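Local coordinates for xylose isomerase domain protein TIM barrel (PDB 3TVA) that binds a magnesium ion in a TIM barrel of the xylose isomerase-like family and probably acts as an isomerase, at residues Pro9-Ala21 with Leu247-Glu259. Sequence-based numbering, arbitrary orientation. Where two conformers were deposited one is given.
With MG (magnesium ion), chain C.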
ATOM      1  N   PRO A   9      -7.213  20.518   3.113  1.00 54.93           N
ATOM      2  CA  PRO A   9      -8.376  19.903   2.456  1.00 52.42           C
ATOM      3  C   PRO A   9      -8.419  18.402   2.694  1.00 42.04           C
ATOM      4  O   PRO A   9      -7.393  17.730   2.606  1.00 39.16           O
ATOM      5  CB  PRO A   9      -8.152  20.201   0.969  1.00 57.81           C
ATOM      6  CG  PRO A   9      -6.694  20.491   0.840  1.00 59.67           C
ATOM      7  CD  PRO A   9      -6.274  21.108   2.143  1.00 58.75           C
ATOM      8  N   TYR A  10      -9.604  17.890   3.001  1.00 35.41           N
ATOM      9  CA  TYR A  10      -9.771  16.485   3.332  1.00 29.33           C
ATOM     10  C   TYR A  10      -9.679  15.656   2.086  1.00 23.06           C
ATOM     11  O   TYR A  10     -10.092  16.100   1.007  1.00 25.13           O
ATOM     12  CB  TYR A  10     -11.155  16.239   3.921  1.00 28.42           C
ATOM     13  CG  TYR A  10     -11.512  17.133   5.070  1.00 32.22           C
ATOM     14  CD1 TYR A  10     -12.803  17.633   5.208  1.00 30.32           C
ATOM     15  CD2 TYR A  10     -10.561  17.465   6.034  1.00 31.90           C
ATOM     16  CE1 TYR A  10     -13.140  18.453   6.280  1.00 36.06           C
ATOM     17  CE2 TYR A  10     -10.881  18.279   7.101  1.00 34.09           C
ATOM     18  CZ  TYR A  10     -12.173  18.771   7.223  1.00 35.84           C
ATOM     19  OH  TYR A  10     -12.485  19.583   8.290  1.00 33.63           O
ATOM     20  N   TRP A  11      -9.187  14.434   2.247  1.00 21.70           N
ATOM     21  CA  TRP A  11      -9.267  13.427   1.194  1.00 21.32           C
ATOM     22  C   TRP A  11      -8.766  13.902  -0.176  1.00 21.73           C
ATOM     23  O   TRP A  11      -9.456  13.710  -1.169  1.00 21.48           O
ATOM     24  CB  TRP A  11     -10.719  12.932   1.071  1.00 19.74           C
ATOM     25  CG  TRP A  11     -11.150  12.025   2.194  1.00 22.10           C
ATOM     26  CD1 TRP A  11     -10.396  11.627   3.267  1.00 21.41           C
ATOM     27  CD2 TRP A  11     -12.425  11.389   2.342  1.00 19.43           C
ATOM     28  NE1 TRP A  11     -11.129  10.791   4.076  1.00 21.01           N
ATOM     29  CE2 TRP A  11     -12.373  10.619   3.525  1.00 18.78           C
ATOM     30  CE3 TRP A  11     -13.602  11.387   1.583  1.00 18.98           C
ATOM     31  CZ2 TRP A  11     -13.453   9.862   3.972  1.00 16.26           C
ATOM     32  CZ3 TRP A  11     -14.680  10.642   2.032  1.00 16.72           C
ATOM     33  CH2 TRP A  11     -14.600   9.892   3.220  1.00 19.56           C
ATOM     34  N   PRO A  12      -7.561  14.508  -0.239  1.00 21.38           N
ATOM     35  CA  PRO A  12      -7.065  14.791  -1.595  1.00 24.86           C
ATOM     36  C   PRO A  12      -6.924  13.464  -2.329  1.00 23.86           C
ATOM     37  O   PRO A  12      -6.587  12.463  -1.707  1.00 22.37           O
ATOM     38  CB  PRO A  12      -5.683  15.413  -1.351  1.00 21.71           C
ATOM     39  CG  PRO A  12      -5.239  14.845  -0.020  1.00 21.59           C
ATOM     40  CD  PRO A  12      -6.527  14.728   0.791  1.00 19.40           C
ATOM     41  N   ILE A  13      -7.268  13.432  -3.604  1.00 23.09           N
ATOM     42  CA  ILE A  13      -7.176  12.190  -4.359  1.00 28.87           C
ATOM     43  C   ILE A  13      -5.746  11.957  -4.862  1.00 34.99           C
ATOM     44  O   ILE A  13      -4.997  12.904  -5.105  1.00 39.48           O
ATOM     45  CB  ILE A  13      -8.268  12.107  -5.451  1.00 38.73           C
ATOM     46  CG1 ILE A  13      -9.595  11.721  -4.787  1.00 39.12           C
ATOM     47  CG2 ILE A  13      -7.933  11.064  -6.507  1.00 40.35           C
ATOM     48  CD1 ILE A  13     -10.671  12.720  -4.938  1.00 42.74           C
ATOM     49  N   GLY A  14      -5.360  10.696  -4.997  1.00 29.85           N
ATOM     50  CA  GLY A  14      -4.024  10.388  -5.447  1.00 26.39           C
ATOM     51  C   GLY A  14      -4.072   9.160  -6.313  1.00 25.13           C
ATOM     52  O   GLY A  14      -5.117   8.511  -6.436  1.00 22.16           O
ATOM     53  N   VAL A  15      -2.962   8.885  -6.984  1.00 23.10           N
ATOM     54  CA  VAL A  15      -2.831   7.642  -7.721  1.00 19.37           C
ATOM     55  C   VAL A  15      -1.508   6.997  -7.350  1.00 22.05           C
ATOM     56  O   VAL A  15      -0.560   7.670  -6.932  1.00 19.12           O
ATOM     57  CB  VAL A  15      -2.927   7.834  -9.260  1.00 23.28           C
ATOM     58  CG1 VAL A  15      -4.266   8.488  -9.644  1.00 21.53           C
ATOM     59  CG2 VAL A  15      -1.751   8.653  -9.772  1.00 20.57           C
ATOM     60  N   PHE A  16      -1.461   5.679  -7.477  1.00 22.50           N
ATOM     61  CA  PHE A  16      -0.267   4.939  -7.146  1.00 24.04           C
ATOM     62  C   PHE A  16       0.583   4.919  -8.415  1.00 24.65           C
ATOM     63  O   PHE A  16       0.123   4.484  -9.461  1.00 28.58           O
ATOM     64  CB  PHE A  16      -0.634   3.529  -6.651  1.00 20.31           C
ATOM     65  CG  PHE A  16       0.537   2.745  -6.160  1.00 28.46           C
ATOM     66  CD1 PHE A  16       0.820   2.674  -4.804  1.00 31.31           C
ATOM     67  CD2 PHE A  16       1.368   2.084  -7.053  1.00 33.49           C
ATOM     68  CE1 PHE A  16       1.914   1.954  -4.340  1.00 30.49           C
ATOM     69  CE2 PHE A  16       2.468   1.357  -6.596  1.00 37.86           C
ATOM     70  CZ  PHE A  16       2.730   1.291  -5.234  1.00 32.87           C
ATOM     71  N   THR A  17       1.816   5.398  -8.316  0.64 25.47           N
ATOM     72  CA  THR A  17       2.670   5.563  -9.485  0.64 28.31           C
ATOM     73  C   THR A  17       3.959   4.767  -9.374  0.64 30.13           C
ATOM     74  O   THR A  17       4.301   4.261  -8.302  0.64 26.28           O
ATOM     75  CB  THR A  17       3.054   7.039  -9.702  0.64 33.33           C
ATOM     76  OG1 THR A  17       3.787   7.520  -8.567  0.64 30.80           O
ATOM     77  CG2 THR A  17       1.807   7.887  -9.905  0.64 35.14           C
ATOM     78  N   SER A  18       4.641   4.625 -10.508  1.00 32.26           N
ATOM     79  CA  SER A  18       5.950   3.978 -10.570  1.00 36.62           C
ATOM     80  C   SER A  18       6.895   4.881 -11.344  1.00 34.97           C
ATOM     81  O   SER A  18       6.476   5.493 -12.321  1.00 40.63           O
ATOM     82  CB  SER A  18       5.870   2.631 -11.309  1.00 40.01           C
ATOM     83  OG  SER A  18       5.324   1.609 -10.490  1.00 39.51           O
ATOM     84  N   VAL A  19       8.139   5.022 -10.890  1.00 34.92           N
ATOM     85  CA  VAL A  19       9.192   5.588 -11.746  1.00 38.66           C
ATOM     86  C   VAL A  19       9.656   4.598 -12.826  1.00 44.61           C
ATOM     87  O   VAL A  19       9.625   4.888 -14.026  1.00 47.43           O
ATOM     88  CB  VAL A  19      10.422   6.002 -10.917  1.00 37.55           C
ATOM     89  CG1 VAL A  19      11.519   6.575 -11.829  1.00 38.46           C
ATOM     90  CG2 VAL A  19      10.014   6.991  -9.840  1.00 34.19           C
ATOM     91  N   ASP A  20      10.102   3.428 -12.378  1.00 46.40           N
ATOM     92  CA  ASP A  20      10.366   2.287 -13.255  1.00 53.70           C
ATOM     93  C   ASP A  20       9.743   0.997 -12.693  1.00 56.81           C
ATOM     94  O   ASP A  20       8.801   0.448 -13.271  1.00 61.87           O
ATOM     95  CB  ASP A  20      11.870   2.125 -13.547  1.00 55.27           C
ATOM     96  CG  ASP A  20      12.748   2.337 -12.309  1.00 54.33           C
ATOM     97  OD1 ASP A  20      13.862   2.887 -12.453  1.00 54.28           O
ATOM     98  OD2 ASP A  20      12.331   1.947 -11.199  1.00 50.79           O
ATOM     99  N   ALA A  21      10.263   0.534 -11.556  1.00 51.28           N
ATOM    100  CA  ALA A  21       9.802  -0.707 -10.934  1.00 45.61           C
ATOM    101  C   ALA A  21       8.369  -0.582 -10.439  1.00 37.09           C
ATOM    102  O   ALA A  21       7.908   0.519 -10.151  1.00 31.64           O
ATOM    103  CB  ALA A  21      10.724  -1.099  -9.779  1.00 45.16           C
ATOM    104  N   LEU A 247     -14.433   5.167   6.691  1.00 16.49           N
ATOM    105  CA  LEU A 247     -13.190   5.940   6.845  1.00 15.82           C
ATOM    106  C   LEU A 247     -13.478   7.290   7.473  1.00 18.30           C
ATOM    107  O   LEU A 247     -12.733   7.769   8.329  1.00 18.78           O
ATOM    108  CB  LEU A 247     -12.516   6.177   5.485  1.00 16.90           C
ATOM    109  CG  LEU A 247     -11.643   5.048   4.924  1.00 21.20           C
ATOM    110  CD1 LEU A 247     -11.191   5.356   3.484  1.00 18.23           C
ATOM    111  CD2 LEU A 247     -10.437   4.795   5.835  1.00 13.55           C
ATOM    112  N   TRP A 248     -14.559   7.920   7.030  1.00 16.38           N
ATOM    113  CA  TRP A 248     -14.907   9.224   7.562  1.00 18.68           C
ATOM    114  C   TRP A 248     -15.211   9.118   9.057  1.00 20.50           C
ATOM    115  O   TRP A 248     -14.720   9.914   9.848  1.00 22.01           O
ATOM    116  CB  TRP A 248     -16.104   9.801   6.814  1.00 18.33           C
ATOM    117  CG  TRP A 248     -16.454  11.187   7.240  1.00 19.16           C
ATOM    118  CD1 TRP A 248     -17.528  11.572   8.010  1.00 22.16           C
ATOM    119  CD2 TRP A 248     -15.735  12.382   6.921  1.00 20.49           C
ATOM    120  NE1 TRP A 248     -17.513  12.940   8.185  1.00 23.94           N
ATOM    121  CE2 TRP A 248     -16.421  13.459   7.530  1.00 28.02           C
ATOM    122  CE3 TRP A 248     -14.578  12.648   6.173  1.00 23.01           C
ATOM    123  CZ2 TRP A 248     -15.986  14.783   7.412  1.00 27.85           C
ATOM    124  CZ3 TRP A 248     -14.149  13.959   6.061  1.00 27.67           C
ATOM    125  CH2 TRP A 248     -14.854  15.011   6.677  1.00 25.08           C
ATOM    126  N   GLU A 249     -16.002   8.116   9.437  1.00 20.40           N
ATOM    127  CA  GLU A 249     -16.366   7.913  10.840  1.00 19.98           C
ATOM    128  C   GLU A 249     -15.161   7.708  11.772  1.00 21.90           C
ATOM    129  O   GLU A 249     -15.146   8.207  12.900  1.00 18.28           O
ATOM    130  CB  GLU A 249     -17.326   6.731  10.991  1.00 22.34           C
ATOM    131  CG  GLU A 249     -17.541   6.358  12.451  1.00 34.57           C
ATOM    132  CD  GLU A 249     -18.277   5.052  12.649  1.00 46.63           C
ATOM    133  OE1 GLU A 249     -19.122   4.696  11.790  1.00 47.15           O
ATOM    134  OE2 GLU A 249     -18.026   4.377  13.679  1.00 52.50           O
ATOM    135  N   ILE A 250     -14.134   7.000  11.310  1.00 20.33           N
ATOM    136  CA  ILE A 250     -12.994   6.737  12.189  1.00 19.82           C
ATOM    137  C   ILE A 250     -11.977   7.871  12.227  1.00 22.46           C
ATOM    138  O   ILE A 250     -10.960   7.770  12.903  1.00 31.17           O
ATOM    139  CB  ILE A 250     -12.288   5.441  11.854  1.00 25.10           C
ATOM    140  CG1 ILE A 250     -11.651   5.544  10.461  1.00 31.12           C
ATOM    141  CG2 ILE A 250     -13.281   4.286  11.957  1.00 22.93           C
ATOM    142  CD1 ILE A 250     -10.816   4.344  10.082  1.00 32.40           C
ATOM    143  N   GLY A 251     -12.248   8.953  11.511  1.00 18.05           N
ATOM    144  CA  GLY A 251     -11.373  10.106  11.572  1.00 18.28           C
ATOM    145  C   GLY A 251     -10.300  10.181  10.493  1.00 25.30           C
ATOM    146  O   GLY A 251      -9.452  11.069  10.556  1.00 22.48           O
ATOM    147  N   TYR A 252     -10.339   9.305   9.480  1.00 22.67           N
ATOM    148  CA  TYR A 252      -9.295   9.373   8.460  1.00 20.41           C
ATOM    149  C   TYR A 252      -9.577  10.519   7.502  1.00 18.53           C
ATOM    150  O   TYR A 252     -10.665  10.613   6.926  1.00 20.84           O
ATOM    151  CB  TYR A 252      -9.183   8.067   7.677  1.00 18.05           C
ATOM    152  CG  TYR A 252      -8.091   8.146   6.637  1.00 19.72           C
ATOM    153  CD1 TYR A 252      -6.749   8.049   7.007  1.00 17.17           C
ATOM    154  CD2 TYR A 252      -8.396   8.355   5.291  1.00 20.15           C
ATOM    155  CE1 TYR A 252      -5.732   8.130   6.055  1.00 20.77           C
ATOM    156  CE2 TYR A 252      -7.386   8.446   4.326  1.00 19.00           C
ATOM    157  CZ  TYR A 252      -6.061   8.335   4.718  1.00 19.38           C
ATOM    158  OH  TYR A 252      -5.066   8.425   3.780  1.00 22.41           O
ATOM    159  N   ARG A 253      -8.657  11.480   7.495  1.00 18.57           N
ATOM    160  CA  ARG A 253      -8.682  12.635   6.604  1.00 19.30           C
ATOM    161  C   ARG A 253      -7.672  12.672   5.444  1.00 23.09           C
ATOM    162  O   ARG A 253      -7.662  13.625   4.666  1.00 23.23           O
ATOM    163  CB  ARG A 253      -8.676  13.920   7.436  1.00 20.00           C
ATOM    164  CG  ARG A 253      -9.782  13.920   8.518  1.00 18.88           C
ATOM    165  CD  ARG A 253     -11.189  13.994   7.894  1.00 22.07           C
ATOM    166  NE  ARG A 253     -12.244  14.113   8.899  1.00 24.69           N
ATOM    167  CZ  ARG A 253     -12.971  13.091   9.342  1.00 24.98           C
ATOM    168  NH1 ARG A 253     -12.762  11.872   8.860  1.00 20.35           N
ATOM    169  NH2 ARG A 253     -13.918  13.288  10.256  1.00 26.15           N
ATOM    170  N   GLY A 254      -6.803  11.669   5.368  1.00 21.98           N
ATOM    171  CA  GLY A 254      -5.649  11.731   4.480  1.00 19.59           C
ATOM    172  C   GLY A 254      -5.992  11.441   3.023  1.00 22.57           C
ATOM    173  O   GLY A 254      -7.169  11.366   2.656  1.00 19.46           O
ATOM    174  N   PRO A 255      -4.962  11.254   2.184  1.00 21.70           N
ATOM    175  CA  PRO A 255      -5.201  11.054   0.750  1.00 19.03           C
ATOM    176  C   PRO A 255      -5.970   9.773   0.447  1.00 18.91           C
ATOM    177  O   PRO A 255      -5.833   8.760   1.150  1.00 20.19           O
ATOM    178  CB  PRO A 255      -3.780  10.961   0.162  1.00 20.40           C
ATOM    179  CG  PRO A 255      -2.918  11.706   1.138  1.00 22.58           C
ATOM    180  CD  PRO A 255      -3.529  11.413   2.498  1.00 19.18           C
ATOM    181  N   LEU A 256      -6.774   9.816  -0.604  1.00 18.39           N
ATOM    182  CA  LEU A 256      -7.410   8.608  -1.105  1.00 21.65           C
ATOM    183  C   LEU A 256      -6.614   8.198  -2.329  1.00 26.28           C
ATOM    184  O   LEU A 256      -6.752   8.798  -3.396  1.00 28.17           O
ATOM    185  CB  LEU A 256      -8.855   8.912  -1.513  1.00 19.72           C
ATOM    186  CG  LEU A 256      -9.789   9.519  -0.448  1.00 21.70           C
ATOM    187  CD1 LEU A 256     -11.158   9.887  -1.054  1.00 21.11           C
ATOM    188  CD2 LEU A 256      -9.966   8.562   0.733  1.00 23.47           C
ATOM    189  N   THR A 257      -5.823   7.138  -2.203  1.00 23.17           N
ATOM    190  CA  THR A 257      -4.909   6.800  -3.272  1.00 21.18           C
ATOM    191  C   THR A 257      -5.468   5.661  -4.109  1.00 20.03           C
ATOM    192  O   THR A 257      -5.563   4.518  -3.652  1.00 22.63           O
ATOM    193  CB  THR A 257      -3.504   6.422  -2.750  1.00 21.64           C
ATOM    194  OG1 THR A 257      -3.035   7.428  -1.842  1.00 20.81           O
ATOM    195  CG2 THR A 257      -2.522   6.282  -3.925  1.00 18.94           C
ATOM    196  N   ILE A 258      -5.830   5.987  -5.341  1.00 19.54           N
ATOM    197  CA  ILE A 258      -6.362   5.009  -6.269  1.00 22.18           C
ATOM    198  C   ILE A 258      -5.256   4.081  -6.752  1.00 24.47           C
ATOM    199  O   ILE A 258      -4.203   4.522  -7.224  1.00 25.01           O
ATOM    200  CB  ILE A 258      -6.978   5.682  -7.511  1.00 22.22           C
ATOM    201  CG1 ILE A 258      -7.994   6.745  -7.109  1.00 21.93           C
ATOM    202  CG2 ILE A 258      -7.606   4.642  -8.420  1.00 19.80           C
ATOM    203  CD1 ILE A 258      -8.341   7.717  -8.249  1.00 24.31           C
ATOM    204  N   GLU A 259      -5.505   2.788  -6.644  1.00 23.34           N
ATOM    205  CA  GLU A 259      -4.586   1.810  -7.180  1.00 25.99           C
ATOM    206  C   GLU A 259      -5.327   0.899  -8.145  1.00 29.94           C
ATOM    207  O   GLU A 259      -6.339   0.315  -7.782  1.00 26.51           O
ATOM    208  CB  GLU A 259      -3.974   0.974  -6.063  1.00 20.57           C
ATOM    209  CG  GLU A 259      -2.922   0.005  -6.591  1.00 25.96           C
ATOM    210  CD  GLU A 259      -2.291  -0.794  -5.476  1.00 31.17           C
ATOM    211  OE1 GLU A 259      -3.056  -1.386  -4.704  1.00 26.32           O
ATOM    212  OE2 GLU A 259      -1.048  -0.804  -5.359  1.00 31.37           O
TER
HETATM  213 MG    MG C 291      -2.618  -1.817  -2.322  1.00  7.92          MG
HETATM  214  O   HOH W   1      -5.945  16.288   4.701  1.00 51.86           O
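Trp11 is clamped on both faces of its indole while its ring nitrogen hydrogen-bonds a backbone carbonyl. Over one face lies Leu256, whose CD2 sits 3.9 Å from the centroid of the five-membered ring and 8° off its normal, a CH-pi contact. Against the opposite face Trp248 presents its edge, a T-shaped pair with six-membered rings inclined at 81° and CE3 of Trp248 3.7 Å from CZ2 of Trp11. With CG anti to the backbone N (chi1 -176°), the Trp248 ring is carried across so that its far end also reaches Tyr10 in an offset edge-to-face pair, CH2 to Tyr10 CD1 3.6 Å. NE1 of Trp11 donates to Tyr252 O at 2.9 Å, from above the carbonyl plane; NH1 of Arg253 reaches that oxygen from the other face, so two donors grip it. An alanine here, lacking NE1 and the indole, would probably leave Tyr252 O to Arg253 NH1 alone and open a gap between Leu256 and Trp248. Beyond the aromatic cluster a parallel ladder of hydrogen bonds begins at Pro12, just ahead of strand 13-18: Leu256 N donates to Pro12 O, Gly14 N to Leu256 O, Ile258 N to Gly14 O and Phe16 N to Ile258 O. The register pairs Gly14 with Thr257, CA to CA 4.3 Å, and joins strand 13-18 to strand 256-258, first to last, the pairing that closes the TIM barrel. Ile13 and Ile258 meet on one side of the sheet through CG2 and CD1, 3.8 Å apart, where helix 266-287 packs. Just past strand 256-258, Glu259 is extended and its OE1 binds magnesium at 2.5 Å, together with Glu158, Asp184 and His211. Its other oxygen, OE2, rests over the centre of the Phe16 ring, 3.9 Å above the plane, and the Phe16 ring also meets that of His211.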